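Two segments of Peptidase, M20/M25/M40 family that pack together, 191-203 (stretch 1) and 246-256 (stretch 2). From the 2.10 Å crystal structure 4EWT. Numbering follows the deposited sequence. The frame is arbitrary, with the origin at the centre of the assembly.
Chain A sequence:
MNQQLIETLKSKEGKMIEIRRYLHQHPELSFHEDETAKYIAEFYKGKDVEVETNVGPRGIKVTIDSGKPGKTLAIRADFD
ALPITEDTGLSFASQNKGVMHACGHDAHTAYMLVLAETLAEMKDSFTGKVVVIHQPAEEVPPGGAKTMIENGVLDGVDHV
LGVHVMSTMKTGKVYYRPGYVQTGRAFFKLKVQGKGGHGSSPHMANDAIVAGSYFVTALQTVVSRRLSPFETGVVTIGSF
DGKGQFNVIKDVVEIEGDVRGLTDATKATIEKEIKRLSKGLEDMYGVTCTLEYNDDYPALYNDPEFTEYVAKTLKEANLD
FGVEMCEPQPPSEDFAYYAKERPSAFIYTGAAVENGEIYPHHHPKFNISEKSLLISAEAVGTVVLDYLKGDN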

# COMPACT_ATOMS: atom_id res chain seq x y z
N LYS A 191 -13.99 -4.89 12.56
CA LYS A 191 -13.77 -6.29 12.40
C LYS A 191 -13.72 -6.57 10.91
O LYS A 191 -14.60 -6.16 10.18
N VAL A 192 -12.65 -7.23 10.47
CA VAL A 192 -12.48 -7.61 9.07
C VAL A 192 -12.58 -9.13 9.02
O VAL A 192 -11.69 -9.84 9.52
N GLN A 193 -13.68 -9.63 8.46
CA GLN A 193 -13.92 -11.05 8.37
C GLN A 193 -13.67 -11.53 6.95
O GLN A 193 -14.38 -11.14 6.02
N GLY A 194 -12.63 -12.34 6.78
CA GLY A 194 -12.38 -13.07 5.53
C GLY A 194 -12.82 -14.53 5.72
O GLY A 194 -13.86 -14.81 6.29
N LYS A 195 -11.98 -15.44 5.26
CA LYS A 195 -12.23 -16.85 5.36
C LYS A 195 -10.89 -17.54 5.60
O LYS A 195 -9.96 -17.41 4.81
N GLY A 196 -10.80 -18.26 6.72
CA GLY A 196 -9.63 -19.05 7.06
C GLY A 196 -9.45 -20.27 6.19
O GLY A 196 -10.38 -20.70 5.50
N GLY A 197 -8.25 -20.82 6.19
CA GLY A 197 -7.96 -22.03 5.42
C GLY A 197 -6.50 -22.41 5.59
O GLY A 197 -5.72 -21.64 6.15
N HIS A 198 -6.15 -23.60 5.13
CA HIS A 198 -4.78 -24.08 5.20
C HIS A 198 -3.85 -23.17 4.40
O HIS A 198 -4.19 -22.73 3.30
N GLY A 199 -2.68 -22.89 4.96
CA GLY A 199 -1.73 -21.92 4.40
C GLY A 199 -1.19 -22.23 3.02
O GLY A 199 -0.67 -21.34 2.34
N SER A 200 -1.30 -23.48 2.59
CA SER A 200 -0.83 -23.91 1.27
C SER A 200 -1.86 -23.75 0.13
O SER A 200 -1.57 -24.08 -1.02
N SER A 201 -3.06 -23.27 0.45
CA SER A 201 -4.11 -23.10 -0.55
C SER A 201 -4.77 -21.74 -0.41
O SER A 201 -5.96 -21.67 -0.05
N PRO A 202 -4.01 -20.66 -0.68
CA PRO A 202 -4.54 -19.31 -0.47
C PRO A 202 -5.74 -19.01 -1.36
O PRO A 202 -6.58 -18.21 -1.00
N HIS A 203 -5.83 -19.68 -2.50
CA HIS A 203 -6.94 -19.49 -3.44
C HIS A 203 -8.28 -19.95 -2.89
O HIS A 203 -9.33 -19.50 -3.34
N PHE A 246 1.02 -20.03 12.45
CA PHE A 246 1.95 -19.93 11.32
C PHE A 246 1.48 -20.16 9.88
O PHE A 246 1.70 -19.31 8.97
N ASN A 247 0.80 -21.30 9.74
CA ASN A 247 0.45 -21.93 8.48
C ASN A 247 -1.06 -22.06 8.27
O ASN A 247 -1.54 -22.97 7.58
N VAL A 248 -1.80 -21.17 8.92
CA VAL A 248 -3.24 -21.08 8.72
C VAL A 248 -3.47 -19.66 8.23
O VAL A 248 -2.99 -18.71 8.85
N ILE A 249 -4.14 -19.52 7.10
CA ILE A 249 -4.56 -18.20 6.63
C ILE A 249 -5.61 -17.63 7.58
O ILE A 249 -6.63 -18.27 7.85
N LYS A 250 -5.34 -16.44 8.10
CA LYS A 250 -6.13 -15.85 9.17
C LYS A 250 -7.53 -15.38 8.73
O LYS A 250 -7.67 -14.64 7.75
N ASP A 251 -8.55 -15.83 9.46
CA ASP A 251 -9.97 -15.65 9.07
C ASP A 251 -10.56 -14.29 9.43
O ASP A 251 -11.47 -13.81 8.76
N VAL A 252 -10.03 -13.68 10.49
CA VAL A 252 -10.55 -12.44 11.03
C VAL A 252 -9.43 -11.64 11.69
O VAL A 252 -8.55 -12.21 12.34
N VAL A 253 -9.42 -10.33 11.45
CA VAL A 253 -8.58 -9.42 12.24
C VAL A 253 -9.46 -8.36 12.92
O VAL A 253 -10.50 -7.94 12.41
N GLU A 254 -9.09 -7.95 14.12
CA GLU A 254 -9.75 -6.86 14.79
C GLU A 254 -8.86 -5.67 14.88
O GLU A 254 -7.80 -5.73 15.40
N ILE A 255 -9.35 -4.59 14.35
CA ILE A 255 -8.62 -3.34 14.34
C ILE A 255 -9.30 -2.36 15.29
O ILE A 255 -10.51 -2.22 15.29
N GLU A 256 -8.49 -1.69 16.11
CA GLU A 256 -9.02 -0.62 16.94
C GLU A 256 -8.21 0.65 16.70
O GLU A 256 -6.97 0.62 16.62

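Packing of stretch 1 (191-203) against stretch 2 (246-256), two antiparallel ladders joined by loops, with the register shifting by one residue between them. Most polar needs across this contact are met by the backbone. In the first ladder Val-192 and Val-253 form a reciprocal pair: Val-192 N donates to Val-253 O at 3.0 Å, almost linearly, and Val-253 N returns a bond to Val-192 O at 3.0 Å. Val-192 O also receives a CA-H contact from Val-252 CA at 3.2 Å. Gly-194 N then gives its hydrogen to Asp-251 O at 2.7 Å. In the second ladder Ile-249 N donates to Gly-197 O (2.8 Å), whereas the return bond from Gly-197 N to Ile-249 O is weak at 3.4 Å; Gly-196 CA adds a CA-H contact to that same Ile-249 O at 3.2 Å. Gly-199 N closes the series on Asn-247 O at 2.9 Å, a close fit, since a CB on Gly-199 would clash with that oxygen.

Side chains of Val-192 (t), Val-253 (m) and Ile-249 (m, t) share one face of the sheet. Val-192 CB lies 3.9 Å from Val-253 CG2, and Val-192 CG2 reaches Ile-255 CD1 at 4.3 Å. Ile-249, the residue most covered by the opposing stretch, sends CD1 to within 4.0 Å of Pro-202 CB and 3.6 Å of His-198 O. That carbonyl accepts Ser-201 N at 3.1 Å within a type I turn, and His-198 ND1 and Ser-200 OG hydrogen-bond at 2.9 Å. On the other face, Lys-191 (t) sets CG 3.6 Å from Val-252 CG2 (Val-252 is p) and CD 3.5 Å from Glu-254 OE2, so its aliphatic part makes these contacts. Lys-250 points away, its NZ satisfied elsewhere in the structure.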

# COMPACT_ATOMS: atom_id res chain seq x y z
CB LYS A 191 -14.85 -7.12 13.10
CG LYS A 191 -14.71 -8.62 12.81
CD LYS A 191 -15.52 -9.48 13.77
CE LYS A 191 -16.99 -9.42 13.45
NZ LYS A 191 -17.73 -10.57 14.09
CB VAL A 192 -11.12 -7.12 8.48
CG1 VAL A 192 -10.98 -7.51 7.01
CG2 VAL A 192 -10.94 -5.57 8.61
CB GLN A 193 -15.36 -11.36 8.82
CG GLN A 193 -15.84 -12.81 8.60
CD GLN A 193 -15.25 -13.78 9.59
OE1 GLN A 193 -14.52 -14.70 9.21
NE2 GLN A 193 -15.56 -13.60 10.87
CB LYS A 195 -12.88 -17.37 4.07
CG LYS A 195 -12.99 -18.89 4.02
CD LYS A 195 -13.39 -19.36 2.62
CE LYS A 195 -14.83 -19.80 2.60
NZ LYS A 195 -14.97 -21.20 3.12
CB HIS A 198 -4.70 -25.53 4.71
CG HIS A 198 -3.50 -26.27 5.22
ND1 HIS A 198 -2.50 -26.74 4.39
CD2 HIS A 198 -3.13 -26.59 6.48
CE1 HIS A 198 -1.57 -27.33 5.12
NE2 HIS A 198 -1.93 -27.26 6.39
CB SER A 200 -0.41 -25.36 1.34
OG SER A 200 -1.50 -26.16 1.76
CB SER A 201 -5.15 -24.22 -0.42
OG SER A 201 -4.53 -25.47 -0.63
CB PRO A 202 -3.35 -18.40 -0.85
CG PRO A 202 -2.51 -19.23 -1.77
CD PRO A 202 -2.67 -20.64 -1.32
CB HIS A 203 -6.67 -20.24 -4.74
CG HIS A 203 -6.43 -21.70 -4.54
ND1 HIS A 203 -7.20 -22.67 -5.16
CD2 HIS A 203 -5.53 -22.36 -3.78
CE1 HIS A 203 -6.76 -23.86 -4.80
NE2 HIS A 203 -5.74 -23.70 -3.96
CB PHE A 246 3.06 -20.98 11.47
CG PHE A 246 4.29 -20.43 12.07
CD1 PHE A 246 5.07 -19.54 11.33
CD2 PHE A 246 4.64 -20.74 13.37
CE1 PHE A 246 6.23 -18.98 11.89
CE2 PHE A 246 5.80 -20.18 13.95
CZ PHE A 246 6.59 -19.31 13.20
CB ASN A 247 0.95 -23.34 8.59
CG ASN A 247 0.73 -23.89 9.97
OD1 ASN A 247 0.14 -23.20 10.82
ND2 ASN A 247 1.24 -25.08 10.23
CB VAL A 248 -4.01 -21.34 10.05
CG1 VAL A 248 -5.50 -21.07 9.91
CG2 VAL A 248 -3.78 -22.79 10.53
CB ILE A 249 -5.08 -18.24 5.17
CG1 ILE A 249 -3.90 -18.45 4.22
CG2 ILE A 249 -5.83 -16.93 4.82
CD1 ILE A 249 -4.28 -19.13 2.92
CB LYS A 250 -5.32 -14.73 9.84
CG LYS A 250 -5.98 -14.05 11.04
CD LYS A 250 -5.79 -14.86 12.32
CE LYS A 250 -6.79 -14.45 13.40
NZ LYS A 250 -6.75 -15.37 14.58
CB ASP A 251 -10.84 -16.76 9.68
CG ASP A 251 -10.94 -16.69 11.19
OD1 ASP A 251 -9.95 -16.29 11.86
OD2 ASP A 251 -12.01 -17.05 11.74
CB VAL A 252 -11.74 -12.69 12.00
CG1 VAL A 252 -11.33 -13.56 13.16
CG2 VAL A 252 -12.32 -11.36 12.51
CB VAL A 253 -7.37 -8.78 11.45
CG1 VAL A 253 -6.52 -9.85 10.73
CG2 VAL A 253 -7.81 -7.74 10.48
CB GLU A 254 -10.19 -7.18 16.19
CG GLU A 254 -10.96 -8.38 16.33
CD GLU A 254 -12.41 -8.17 16.22
OE1 GLU A 254 -12.87 -7.05 16.05
OE2 GLU A 254 -13.09 -9.18 16.29
CB ILE A 255 -8.52 -2.77 12.92
CG1 ILE A 255 -7.43 -3.52 12.13
CG2 ILE A 255 -8.28 -1.25 12.95
CD1 ILE A 255 -7.68 -3.53 10.61
CB GLU A 256 -9.01 -1.00 18.41
CG GLU A 256 -9.98 -2.12 18.77
CD GLU A 256 -9.96 -2.45 20.25
OE1 GLU A 256 -9.05 -1.97 20.95
OE2 GLU A 256 -10.85 -3.20 20.72